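Local atomic coordinates of cytosine-specific methyltransferase (Escherichia coli O157:H7 EDL933, PDB entry 3G7U), a protein that probably methylates cytosine in DNA at carbon 5, using S-adenosyl-L-methionine as the methyl donor. Residues L17-R21 with K229-P235; E52-L56 with H102-L106; G78-Q82 with R96-Y100; S140-L146 with I168-K172; A153-A158 with I354-I359. One frame throughout, in Å; residues are numbered along the deposited sequence. Where two conformers were deposited one is given.

Interaction 1. Residues L17-R21 with K229-P235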
# COMPACT_ATOMS: atom_id res chain seq x y z
N LEU A 17 7.07 -0.90 0.30
CA LEU A 17 7.64 0.11 1.25
C LEU A 17 7.57 -0.46 2.67
O LEU A 17 8.49 -0.28 3.46
CB LEU A 17 6.86 1.43 1.16
CG LEU A 17 7.32 2.50 2.17
CD1 LEU A 17 8.87 2.72 2.06
CD2 LEU A 17 6.54 3.80 1.94
N GLY A 18 6.47 -1.13 2.98
CA GLY A 18 6.36 -1.85 4.26
C GLY A 18 7.50 -2.85 4.43
O GLY A 18 8.13 -2.90 5.48
N ALA A 19 7.79 -3.63 3.37
CA ALA A 19 8.85 -4.63 3.45
C ALA A 19 10.19 -3.96 3.68
O ALA A 19 10.98 -4.39 4.55
CB ALA A 19 8.87 -5.48 2.16
N ALA A 20 10.46 -2.92 2.92
CA ALA A 20 11.76 -2.25 2.94
C ALA A 20 12.01 -1.59 4.30
O ALA A 20 13.12 -1.66 4.86
CB ALA A 20 11.87 -1.21 1.79
N ARG A 21 10.97 -0.97 4.84
CA ARG A 21 11.09 -0.33 6.17
C ARG A 21 11.28 -1.39 7.30
O ARG A 21 12.00 -1.15 8.27
CB ARG A 21 9.89 0.58 6.45
CG ARG A 21 9.93 1.91 5.72
CD ARG A 21 8.76 2.77 6.15
NE ARG A 21 9.03 4.18 5.96
CZ ARG A 21 8.12 5.15 5.99
NH1 ARG A 21 6.85 4.84 6.17
NH2 ARG A 21 8.50 6.42 5.84
N LYS A 229 7.55 8.96 10.22
CA LYS A 229 7.24 8.11 9.05
C LYS A 229 6.87 8.99 7.86
O LYS A 229 7.19 8.68 6.71
CB LYS A 229 6.08 7.17 9.39
CG LYS A 229 6.46 6.08 10.35
CD LYS A 229 5.47 4.92 10.32
CE LYS A 229 5.93 3.78 11.29
NZ LYS A 229 7.36 3.36 11.03
N LEU A 230 6.21 10.11 8.13
CA LEU A 230 5.76 11.01 7.04
C LEU A 230 6.92 11.69 6.31
O LEU A 230 6.92 11.77 5.09
CB LEU A 230 4.74 12.03 7.57
CG LEU A 230 3.94 12.88 6.57
CD1 LEU A 230 2.91 12.01 5.80
CD2 LEU A 230 3.19 13.98 7.33
N TRP A 231 7.93 12.15 7.07
CA TRP A 231 9.03 12.95 6.56
C TRP A 231 10.40 12.26 6.56
O TRP A 231 11.38 12.84 6.12
CB TRP A 231 9.10 14.31 7.30
CG TRP A 231 7.81 15.09 7.10
CD1 TRP A 231 7.11 15.23 5.91
CD2 TRP A 231 7.07 15.81 8.09
NE1 TRP A 231 5.98 15.99 6.13
CE2 TRP A 231 5.93 16.35 7.45
CE3 TRP A 231 7.25 16.04 9.47
CZ2 TRP A 231 4.97 17.12 8.13
CZ3 TRP A 231 6.27 16.79 10.16
CH2 TRP A 231 5.15 17.31 9.49
N GLY A 232 10.46 11.00 6.99
CA GLY A 232 11.75 10.28 7.06
C GLY A 232 11.58 8.77 6.95
O GLY A 232 10.71 8.29 6.20
N GLN A 233 12.41 8.03 7.71
CA GLN A 233 12.41 6.56 7.67
C GLN A 233 12.44 6.07 6.22
O GLN A 233 11.58 5.28 5.77
CB GLN A 233 11.26 5.97 8.47
CG GLN A 233 11.38 6.24 9.97
CD GLN A 233 10.24 5.65 10.77
OE1 GLN A 233 9.53 4.75 10.30
NE2 GLN A 233 10.05 6.15 12.00
N ILE A 234 13.42 6.60 5.48
CA ILE A 234 13.67 6.20 4.10
C ILE A 234 14.62 4.99 4.13
O ILE A 234 15.77 5.15 4.54
CB ILE A 234 14.34 7.34 3.28
CG1 ILE A 234 13.59 8.69 3.41
CG2 ILE A 234 14.51 6.89 1.83
CD1 ILE A 234 14.20 9.83 2.65
N PRO A 235 14.15 3.79 3.70
CA PRO A 235 15.06 2.63 3.69
C PRO A 235 16.22 2.82 2.74
O PRO A 235 16.16 3.65 1.81
CB PRO A 235 14.15 1.48 3.23
CG PRO A 235 12.76 1.96 3.56
CD PRO A 235 12.80 3.41 3.24
O HOH W 1 4.59 6.49 5.96

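Interaction 2. Residues E52-L56 with H102-L106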
# COMPACT_ATOMS: atom_id res chain seq x y z
N GLU A 52 4.83 -7.93 -16.20
CA GLU A 52 4.49 -9.24 -16.70
C GLU A 52 3.26 -9.78 -15.98
O GLU A 52 3.01 -9.47 -14.83
CB GLU A 52 5.69 -10.19 -16.54
CG GLU A 52 5.57 -11.47 -17.43
CD GLU A 52 5.19 -11.08 -18.82
OE1 GLU A 52 6.11 -10.72 -19.53
OE2 GLU A 52 3.96 -11.00 -19.16
N ASP A 53 2.51 -10.56 -16.74
CA ASP A 53 1.49 -11.44 -16.29
C ASP A 53 2.18 -12.60 -15.55
O ASP A 53 3.00 -13.34 -16.14
CB ASP A 53 0.81 -11.92 -17.56
CG ASP A 53 -0.51 -12.65 -17.31
OD1 ASP A 53 -0.62 -13.41 -16.34
OD2 ASP A 53 -1.42 -12.49 -18.15
N VAL A 54 1.82 -12.79 -14.28
CA VAL A 54 2.41 -13.82 -13.43
C VAL A 54 2.14 -15.23 -14.01
O VAL A 54 2.86 -16.19 -13.73
CB VAL A 54 1.95 -13.61 -11.94
CG1 VAL A 54 1.91 -14.87 -11.17
CG2 VAL A 54 2.84 -12.60 -11.24
N SER A 55 1.10 -15.36 -14.82
CA SER A 55 0.80 -16.65 -15.46
C SER A 55 1.89 -17.16 -16.42
O SER A 55 1.95 -18.36 -16.74
CB SER A 55 -0.56 -16.63 -16.17
OG SER A 55 -0.48 -15.99 -17.43
N LEU A 56 2.74 -16.24 -16.86
CA LEU A 56 3.83 -16.50 -17.81
C LEU A 56 5.15 -16.73 -17.06
O LEU A 56 6.22 -16.82 -17.69
CB LEU A 56 3.96 -15.33 -18.79
CG LEU A 56 2.74 -15.08 -19.72
CD1 LEU A 56 3.08 -13.99 -20.70
CD2 LEU A 56 2.41 -16.37 -20.47
N HIS A 102 -1.82 -18.82 -9.39
CA HIS A 102 -0.42 -18.63 -9.85
C HIS A 102 0.47 -18.05 -8.78
O HIS A 102 1.67 -18.37 -8.73
CB HIS A 102 -0.37 -17.73 -11.09
CG HIS A 102 -0.88 -18.37 -12.33
ND1 HIS A 102 -0.37 -19.55 -12.83
CD2 HIS A 102 -1.89 -18.02 -13.17
CE1 HIS A 102 -1.02 -19.88 -13.93
NE2 HIS A 102 -1.96 -18.98 -14.15
N PHE A 103 -0.07 -17.18 -7.92
CA PHE A 103 0.69 -16.69 -6.78
C PHE A 103 1.18 -17.88 -5.96
O PHE A 103 2.36 -17.97 -5.58
CB PHE A 103 -0.14 -15.74 -5.86
CG PHE A 103 0.62 -15.19 -4.67
CD1 PHE A 103 1.33 -14.02 -4.78
CD2 PHE A 103 0.55 -15.82 -3.41
CE1 PHE A 103 2.01 -13.52 -3.69
CE2 PHE A 103 1.23 -15.34 -2.33
CZ PHE A 103 1.95 -14.18 -2.45
N TYR A 104 0.25 -18.75 -5.63
CA TYR A 104 0.55 -19.87 -4.76
C TYR A 104 1.36 -20.95 -5.49
O TYR A 104 2.16 -21.61 -4.86
CB TYR A 104 -0.72 -20.45 -4.11
CG TYR A 104 -1.20 -19.49 -3.04
CD1 TYR A 104 -0.60 -19.49 -1.80
CD2 TYR A 104 -2.21 -18.56 -3.30
CE1 TYR A 104 -0.98 -18.57 -0.81
CE2 TYR A 104 -2.63 -17.66 -2.30
CZ TYR A 104 -2.01 -17.67 -1.07
OH TYR A 104 -2.39 -16.80 -0.08
N ARG A 105 1.18 -21.06 -6.80
CA ARG A 105 2.06 -21.94 -7.59
C ARG A 105 3.50 -21.48 -7.48
O ARG A 105 4.41 -22.28 -7.26
CB ARG A 105 1.60 -22.03 -9.04
CG ARG A 105 2.55 -22.79 -9.94
CD ARG A 105 2.08 -22.82 -11.41
NE ARG A 105 1.91 -21.48 -12.00
CZ ARG A 105 2.91 -20.68 -12.42
NH1 ARG A 105 4.18 -21.07 -12.31
NH2 ARG A 105 2.63 -19.48 -12.95
N LEU A 106 3.72 -20.17 -7.61
CA LEU A 106 5.06 -19.60 -7.51
C LEU A 106 5.67 -19.78 -6.15
O LEU A 106 6.85 -20.04 -6.03
CB LEU A 106 5.06 -18.12 -7.93
CG LEU A 106 4.87 -17.91 -9.43
CD1 LEU A 106 4.76 -16.43 -9.75
CD2 LEU A 106 6.10 -18.48 -10.16

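Interaction 3. Residues G78-Q82 with R96-Y100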
# COMPACT_ATOMS: atom_id res chain seq x y z
N GLY A 78 -0.14 -9.20 -3.64
CA GLY A 78 -1.61 -9.16 -3.61
C GLY A 78 -2.25 -10.02 -4.69
O GLY A 78 -2.62 -9.49 -5.72
N PRO A 79 -2.44 -11.32 -4.43
CA PRO A 79 -3.04 -12.13 -5.48
C PRO A 79 -4.46 -11.64 -5.76
O PRO A 79 -5.21 -11.39 -4.82
CB PRO A 79 -3.06 -13.53 -4.87
CG PRO A 79 -2.93 -13.36 -3.47
CD PRO A 79 -2.12 -12.13 -3.25
N PRO A 80 -4.80 -11.46 -7.04
CA PRO A 80 -6.13 -10.97 -7.38
C PRO A 80 -7.16 -12.04 -7.11
O PRO A 80 -6.84 -13.21 -7.00
CB PRO A 80 -6.05 -10.70 -8.89
CG PRO A 80 -4.59 -10.80 -9.24
CD PRO A 80 -4.01 -11.74 -8.24
N CYS A 81 -8.40 -11.63 -6.99
CA CYS A 81 -9.46 -12.55 -6.73
C CYS A 81 -10.67 -11.91 -7.38
O CYS A 81 -10.78 -10.69 -7.36
CB CYS A 81 -9.65 -12.66 -5.22
SG CYS A 81 -11.00 -13.68 -4.69
N GLN A 82 -11.55 -12.73 -7.95
CA GLN A 82 -12.86 -12.27 -8.47
C GLN A 82 -13.66 -11.49 -7.40
O GLN A 82 -14.24 -10.44 -7.71
CB GLN A 82 -13.66 -13.46 -9.01
CG GLN A 82 -15.03 -13.11 -9.59
CD GLN A 82 -15.89 -14.34 -9.92
OE1 GLN A 82 -15.38 -15.47 -10.04
NE2 GLN A 82 -17.19 -14.12 -10.08
N ARG A 96 -8.76 -13.40 -12.83
CA ARG A 96 -8.29 -13.05 -11.50
C ARG A 96 -8.18 -14.28 -10.58
O ARG A 96 -7.22 -14.40 -9.81
CB ARG A 96 -9.20 -12.00 -10.89
CG ARG A 96 -9.13 -10.65 -11.61
CD ARG A 96 -10.15 -9.67 -11.03
NE ARG A 96 -11.52 -10.09 -11.35
CZ ARG A 96 -12.62 -9.44 -11.00
NH1 ARG A 96 -13.80 -9.92 -11.35
NH2 ARG A 96 -12.55 -8.30 -10.30
N ASN A 97 -9.15 -15.19 -10.67
CA ASN A 97 -9.08 -16.48 -9.96
C ASN A 97 -7.95 -17.39 -10.43
O ASN A 97 -7.38 -18.12 -9.62
CB ASN A 97 -10.41 -17.22 -10.01
CG ASN A 97 -11.53 -16.44 -9.32
OD1 ASN A 97 -11.27 -15.59 -8.46
ND2 ASN A 97 -12.77 -16.71 -9.72
N GLN A 98 -7.63 -17.37 -11.73
CA GLN A 98 -6.42 -18.03 -12.22
C GLN A 98 -5.18 -17.38 -11.65
O GLN A 98 -4.31 -18.07 -11.16
CB GLN A 98 -6.37 -18.06 -13.75
CG GLN A 98 -7.17 -19.23 -14.35
CD GLN A 98 -7.75 -18.92 -15.73
OE1 GLN A 98 -8.02 -17.76 -16.06
NE2 GLN A 98 -7.95 -19.96 -16.53
N LEU A 99 -5.12 -16.05 -11.68
CA LEU A 99 -3.94 -15.35 -11.11
C LEU A 99 -3.69 -15.62 -9.62
O LEU A 99 -2.54 -15.68 -9.16
CB LEU A 99 -4.00 -13.84 -11.39
CG LEU A 99 -3.88 -13.45 -12.87
CD1 LEU A 99 -4.25 -12.00 -13.07
CD2 LEU A 99 -2.51 -13.76 -13.45
N TYR A 100 -4.79 -15.77 -8.87
CA TYR A 100 -4.72 -16.16 -7.46
C TYR A 100 -3.92 -17.43 -7.27
O TYR A 100 -3.03 -17.50 -6.42
CB TYR A 100 -6.15 -16.37 -6.92
CG TYR A 100 -6.19 -16.62 -5.43
CD1 TYR A 100 -6.17 -15.55 -4.53
CD2 TYR A 100 -6.25 -17.92 -4.90
CE1 TYR A 100 -6.18 -15.75 -3.17
CE2 TYR A 100 -6.27 -18.12 -3.50
CZ TYR A 100 -6.25 -17.02 -2.66
OH TYR A 100 -6.26 -17.15 -1.29

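Interaction 4. Residues S140-L146 with I168-K172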
# COMPACT_ATOMS: atom_id res chain seq x y z
N SER A 140 0.56 -26.34 1.85
CA SER A 140 0.40 -26.87 3.23
C SER A 140 1.36 -27.99 3.57
O SER A 140 1.62 -28.23 4.74
CB SER A 140 -1.03 -27.35 3.50
OG SER A 140 -1.45 -28.24 2.48
N GLY A 141 1.86 -28.67 2.53
CA GLY A 141 2.92 -29.65 2.67
C GLY A 141 4.20 -29.07 3.23
O GLY A 141 4.83 -29.69 4.08
N ASP A 142 4.58 -27.87 2.79
CA ASP A 142 5.87 -27.29 3.15
C ASP A 142 5.80 -26.11 4.10
O ASP A 142 6.83 -25.65 4.63
CB ASP A 142 6.58 -26.87 1.86
CG ASP A 142 6.79 -28.05 0.91
OD1 ASP A 142 7.46 -29.02 1.33
OD2 ASP A 142 6.29 -27.99 -0.23
N TYR A 143 4.59 -25.60 4.33
CA TYR A 143 4.42 -24.38 5.15
C TYR A 143 3.50 -24.55 6.37
O TYR A 143 2.48 -25.21 6.28
CB TYR A 143 3.87 -23.22 4.26
CG TYR A 143 4.93 -22.78 3.27
CD1 TYR A 143 5.87 -21.83 3.63
CD2 TYR A 143 5.03 -23.39 2.01
CE1 TYR A 143 6.91 -21.47 2.76
CE2 TYR A 143 6.05 -23.02 1.12
CZ TYR A 143 6.98 -22.08 1.52
OH TYR A 143 7.99 -21.74 0.67
N ASP A 144 3.88 -23.90 7.45
CA ASP A 144 2.97 -23.63 8.58
C ASP A 144 2.14 -22.40 8.18
O ASP A 144 2.67 -21.31 8.12
CB ASP A 144 3.79 -23.33 9.82
CG ASP A 144 4.48 -24.58 10.40
OD1 ASP A 144 3.90 -25.69 10.27
OD2 ASP A 144 5.60 -24.45 10.96
N ILE A 145 0.86 -22.62 7.91
CA ILE A 145 -0.03 -21.58 7.38
C ILE A 145 -0.79 -21.01 8.58
O ILE A 145 -1.37 -21.75 9.37
CB ILE A 145 -0.98 -22.17 6.32
CG1 ILE A 145 -0.16 -22.70 5.14
CG2 ILE A 145 -1.96 -21.10 5.81
CD1 ILE A 145 -0.99 -23.50 4.16
N LEU A 146 -0.71 -19.69 8.77
CA LEU A 146 -1.36 -19.07 9.90
C LEU A 146 -2.80 -18.85 9.53
O LEU A 146 -3.17 -18.76 8.34
CB LEU A 146 -0.72 -17.74 10.29
CG LEU A 146 0.78 -17.68 10.61
CD1 LEU A 146 1.13 -16.33 11.20
CD2 LEU A 146 1.13 -18.79 11.58
N ILE A 168 -0.38 -15.58 5.89
CA ILE A 168 1.08 -15.73 6.10
C ILE A 168 1.42 -17.23 6.22
O ILE A 168 0.66 -17.98 6.83
CB ILE A 168 1.57 -14.94 7.33
CG1 ILE A 168 1.41 -13.44 7.10
CG2 ILE A 168 3.05 -15.25 7.66
CD1 ILE A 168 1.42 -12.63 8.38
N GLY A 169 2.53 -17.66 5.62
CA GLY A 169 2.94 -19.06 5.78
C GLY A 169 4.42 -19.02 6.02
O GLY A 169 5.09 -18.12 5.54
N VAL A 170 4.94 -19.96 6.81
CA VAL A 170 6.37 -19.99 7.08
C VAL A 170 6.84 -21.42 6.88
O VAL A 170 6.12 -22.36 7.14
CB VAL A 170 6.78 -19.50 8.49
CG1 VAL A 170 6.58 -17.98 8.65
CG2 VAL A 170 6.08 -20.30 9.58
N LYS A 171 8.04 -21.55 6.32
CA LYS A 171 8.55 -22.87 5.95
C LYS A 171 8.65 -23.72 7.22
O LYS A 171 9.21 -23.26 8.24
CB LYS A 171 9.94 -22.72 5.32
CG LYS A 171 10.14 -23.52 4.06
CD LYS A 171 11.58 -23.29 3.61
CE LYS A 171 11.82 -23.82 2.21
NZ LYS A 171 11.24 -25.19 1.99
N LYS A 172 8.06 -24.90 7.14
CA LYS A 172 8.09 -25.89 8.24
C LYS A 172 9.50 -26.19 8.75
O LYS A 172 9.73 -26.28 9.96
CB LYS A 172 7.42 -27.17 7.81
CG LYS A 172 5.97 -27.14 8.03
CD LYS A 172 5.32 -28.26 7.30
CE LYS A 172 3.88 -28.30 7.67
NZ LYS A 172 3.23 -29.25 6.77
O HOH W 2 8.33 -23.01 10.95
O HOH W 3 7.58 -26.79 11.54

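Interaction 5. Residues A153-A158 with I354-I359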
# COMPACT_ATOMS: atom_id res chain seq x y z
N ALA A 153 -6.71 -0.70 9.51
CA ALA A 153 -5.50 0.08 9.38
C ALA A 153 -5.29 1.05 10.50
O ALA A 153 -4.14 1.30 10.92
CB ALA A 153 -5.45 0.80 8.00
N SER A 154 -6.38 1.63 10.98
CA SER A 154 -6.28 2.68 12.01
C SER A 154 -5.72 2.18 13.36
O SER A 154 -5.09 2.95 14.11
CB SER A 154 -7.64 3.38 12.19
OG SER A 154 -8.68 2.45 12.37
N ASP A 155 -5.89 0.88 13.62
CA ASP A 155 -5.30 0.23 14.79
C ASP A 155 -3.77 0.24 14.71
O ASP A 155 -3.11 0.10 15.73
CB ASP A 155 -5.79 -1.20 14.94
CG ASP A 155 -7.26 -1.30 15.29
OD1 ASP A 155 -7.86 -0.30 15.76
OD2 ASP A 155 -7.85 -2.39 15.11
N TYR A 156 -3.21 0.43 13.50
CA TYR A 156 -1.75 0.50 13.38
C TYR A 156 -1.21 1.89 13.18
O TYR A 156 -0.01 2.09 12.94
CB TYR A 156 -1.24 -0.44 12.27
CG TYR A 156 -1.48 -1.88 12.61
CD1 TYR A 156 -0.45 -2.66 13.15
CD2 TYR A 156 -2.72 -2.46 12.42
CE1 TYR A 156 -0.67 -4.00 13.47
CE2 TYR A 156 -2.96 -3.79 12.72
CZ TYR A 156 -1.93 -4.55 13.26
OH TYR A 156 -2.16 -5.86 13.55
N GLY A 157 -2.08 2.88 13.33
CA GLY A 157 -1.61 4.26 13.31
C GLY A 157 -1.66 4.84 11.90
O GLY A 157 -1.01 5.84 11.65
N ALA A 158 -2.38 4.23 10.98
CA ALA A 158 -2.73 4.86 9.72
C ALA A 158 -4.04 5.62 9.82
O ALA A 158 -4.87 5.23 10.54
CB ALA A 158 -2.83 3.87 8.67
N ILE A 354 2.10 1.80 6.44
CA ILE A 354 2.24 1.73 7.90
C ILE A 354 1.82 0.34 8.42
O ILE A 354 2.54 -0.27 9.20
CB ILE A 354 1.40 2.85 8.53
CG1 ILE A 354 1.99 4.20 8.15
CG2 ILE A 354 1.28 2.62 10.07
CD1 ILE A 354 1.13 5.42 8.68
N VAL A 355 0.66 -0.15 7.96
CA VAL A 355 0.18 -1.50 8.25
C VAL A 355 1.17 -2.54 7.72
O VAL A 355 1.59 -3.43 8.47
CB VAL A 355 -1.19 -1.75 7.63
CG1 VAL A 355 -1.59 -3.21 7.82
CG2 VAL A 355 -2.24 -0.81 8.25
N ALA A 356 1.57 -2.39 6.45
CA ALA A 356 2.54 -3.33 5.86
C ALA A 356 3.83 -3.41 6.66
O ALA A 356 4.29 -4.53 6.95
CB ALA A 356 2.83 -2.95 4.37
N GLU A 357 4.37 -2.27 7.09
CA GLU A 357 5.62 -2.25 7.86
C GLU A 357 5.49 -3.03 9.16
O GLU A 357 6.36 -3.83 9.52
CB GLU A 357 6.08 -0.85 8.20
CG GLU A 357 7.49 -0.84 8.87
CD GLU A 357 7.88 0.52 9.37
OE1 GLU A 357 7.10 1.49 9.15
OE2 GLU A 357 8.96 0.64 9.98
N TYR A 358 4.38 -2.81 9.84
CA TYR A 358 4.18 -3.45 11.13
C TYR A 358 4.17 -4.96 11.04
O TYR A 358 4.90 -5.60 11.80
CB TYR A 358 2.92 -2.94 11.83
CG TYR A 358 3.03 -3.06 13.34
CD1 TYR A 358 3.52 -1.99 14.10
CD2 TYR A 358 2.68 -4.23 14.01
CE1 TYR A 358 3.65 -2.07 15.49
CE2 TYR A 358 2.81 -4.33 15.40
CZ TYR A 358 3.29 -3.23 16.13
OH TYR A 358 3.42 -3.29 17.51
N ILE A 359 3.34 -5.49 10.14
CA ILE A 359 3.19 -6.93 9.91
C ILE A 359 4.50 -7.56 9.43
O ILE A 359 4.92 -8.60 9.96
CB ILE A 359 2.06 -7.24 8.90
CG1 ILE A 359 0.72 -6.64 9.37
CG2 ILE A 359 1.95 -8.74 8.61
CD1 ILE A 359 0.23 -7.09 10.77

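Interaction 1. Residues L17-R21 with K229-P235
Arg21 leaves helix 14-22 with chi1 near -77° (m) and its next two torsions in t, an extended shape that carries the guanidinium across to the end of helix 225-231. Its NE donates to Gln233 O (2.8 Å), while NH2 donates to Lys229 O (2.8 Å) and Gly232 O (2.9 Å). Arginine suits the place because NE and NH2 of its planar guanidinium can donate to three backbone carbonyls; NH1 turns instead to a water at 2.8 Å. Gln233 OE1 and Lys229 CG lie over one face of the guanidinium; Lys229 NZ donates to Gln233 OE1 (2.7 Å) and forms a salt bridge with Glu357. The aliphatic part of Arg21 lies against Pro235 (CG to CG 3.6 Å), whose ring also meets the small Ala20 (CG to Ala20 CB 3.7 Å). Gly232 breaks the helical geometry and turns the chain. The guanidinium takes up carbonyls from the last turn of helix 225-231 and the loop leaving it, joining this helix C terminus to helix 14-22 of the Rossmann-like domain.

Interaction 2. Residues E52-L56 with H102-L106
Apolar contact comes first. Val54, in a short 3-10 turn after strand 48-50, places CG1 3.5 Å from Leu106 CD1 and 3.7 Å from His102 CB. A branched, compact valine fits here, against the side of helix 94-110 that faces the loop, and Leu106 goes on to touch Leu8 of strand 4-8.

A CH-pi contact follows: Ser55 CA lies 3.8 Å from the centroid of the His102 ring and only 8° off the ring normal, so the loop backbone sits squarely over the imidazole. The small serine lets the two surfaces close, with Ser55 CB 3.4 Å from His102 NE2.

Hydrogen bonds shape each side. Asp53 OD1 accepts from Ser55 N (3.0 Å), forming an Asx turn that starts the 3-10 segment. On the helix, Arg105 NE donates to His102 ND1 (3.1 Å), and its guanidinium makes a salt bridge with Glu109. Arg105 NH2 also gives a hydrogen bond from helix to loop, to Leu57 O.

Between the two segments themselves, apolar and CH-pi contact therefore prevails, while Arg105 adds a polar tie next door that helps bring the loop of this Rossmann-like domain onto its helix.

Interaction 3. Residues G78-Q82 with R96-Y100
Residues 79-82 are the Pro-Pro-Cys-Gln sequence of motif IV in C5-cytosine methyltransferases, the loop after strand 74-77 that carries Cys81, the predicted catalytic residue and, as in relatives, probably the nucleophile. The helix 94-110 supports this loop through a two-way amide pairing: Gln82 N donates to Asn97 OD1 (2.9 Å, nearly linear), and Asn97 ND2 returns a bond to Gln82 OE1 (2.9 Å). Asparagine suits the site because its one amide satisfies a backbone donor and a side-chain acceptor together. The remaining amide nitrogen, Gln82 NE2, is taken up by Ser85 O, and Arg96 NH2 by Ser85 OG.

Prolines cannot donate from their backbone nitrogens, so Pro79 and Pro80 pack instead: Pro79 CB meets Tyr100 CD1 at 3.7 Å and Pro80 CG meets Leu99 CB at 3.8 Å. Pro79 O has a weak hydrogen bond from Asn119. Pro80 O and Arg96 O, both acceptors, approach to 3.1 Å without bonding; Arg96 O is satisfied within the helix by Tyr100 N (2.9 Å). Tyr100 OH bonds a glycerol, probably from the crystallisation liquor. The CA-to-CB bond of Cys81 points away from the helix, leaving SG 4.2 Å from Asn97 OD1.

Interaction 4. Residues S140-L146 with I168-K172
Asp144 and Val170 form an antiparallel hydrogen-bonded pair, Asp144 N donating to Val170 O at 2.7 Å and Val170 N to Asp144 O at 2.9 Å. The ladder continues in one direction with Leu146 N to Ile168 O (2.9 Å) and in the other with Lys172 N to Asp142 O (2.9 Å). Lysine suits the last place because its long side chain reaches across to the turn before strand 143-152, where NZ donates to Ser140 O (2.8 Å) and weakly to Gly141 O (3.2 Å). Two waters link Asp144 OD2 to Lys171 O and Lys172 O, as befits a partly exposed carboxylate.

These strands, 143-152 and 163-171, make the beta hairpin that closes the mixed seven-stranded sheet of the class I methyltransferase fold, with 143-152 outermost. On the inner side of 163-171, strand 114-119 continues the sheet.

Gly169, opposite Ile145 in a non-hydrogen-bonded pair, has no CB to crowd Tyr143, whose CD1 rests 4.0 Å from Gly169 C and whose hydroxyl bonds Pro112 O. Leu146 CD1 approaches Ile168 CB at 4.1 Å. Val170 meets Asp144 through CG2 to CB (3.8 Å) and reaches Leu363 of helix 353-367, while Ile145 turns to Phe136 and Val139 of helix 129-140.

Interaction 5. Residues A153-A158 with I354-I359
Helix 353-367, near the C terminus, follows the Gly-Asn-Ser-Val sequence of motif X in C5-cytosine methyltransferases and packs here on the connection between the two strands of the hairpin 143-152 and 163-171. Ile354 leads: its CG2 lies 3.2 Å from Tyr156 O, and its CD1 fits beside Gly157 O (3.7 Å) and Ala158 CA (4.0 Å), a branched side chain filling the hollow of the bend. Gly157, with phi +91°, takes a backbone conformation where a CB would crowd the preceding carbonyl. Val355 follows, its CG2 resting 3.6 Å from Ala153 CB and 4.2 Å from Tyr156 CB; alanine keeps the 3-10 turn close to the helix. One turn after Ile354, Tyr358 receives the edge of Tyr156 on its ring face, centroids 5.2 Å apart and planes at 63°, an offset edge-to-face pair. Both hydroxyls are bonded elsewhere, Tyr358 to Lys186 N and Tyr156 to Phe183 O. Last, Ile359 closes the far end of the same tyrosine ring, its CD1 4.2 Å from Tyr156 CZ.

Overall arrangement
From the N terminus, residues 17-21 open the long loop that interaction 1 closes at 229-235. Within it interaction 2 starts at 52-56 and is completed at 102-106, and interaction 3 (78-82 with 96-100) is nested inside that; both use helix 94-110 and touch, through Asp53 and Leu99 and through Phe103 and Pro79. Interaction 4 follows in series, closing the hairpin of strands 143-152 and 163-171, also inside interaction 1. Interaction 5 opens within that hairpin and crosses interactions 4 and 1, since 354-359 lies far on. Helix 353-367 meets interaction 4 through Ile168 and Ile359, helix 225-231 by the Lys229-Glu357 salt bridge, and helix 14-22 where Gly18 and Arg21 pack on Ala356 and Glu357.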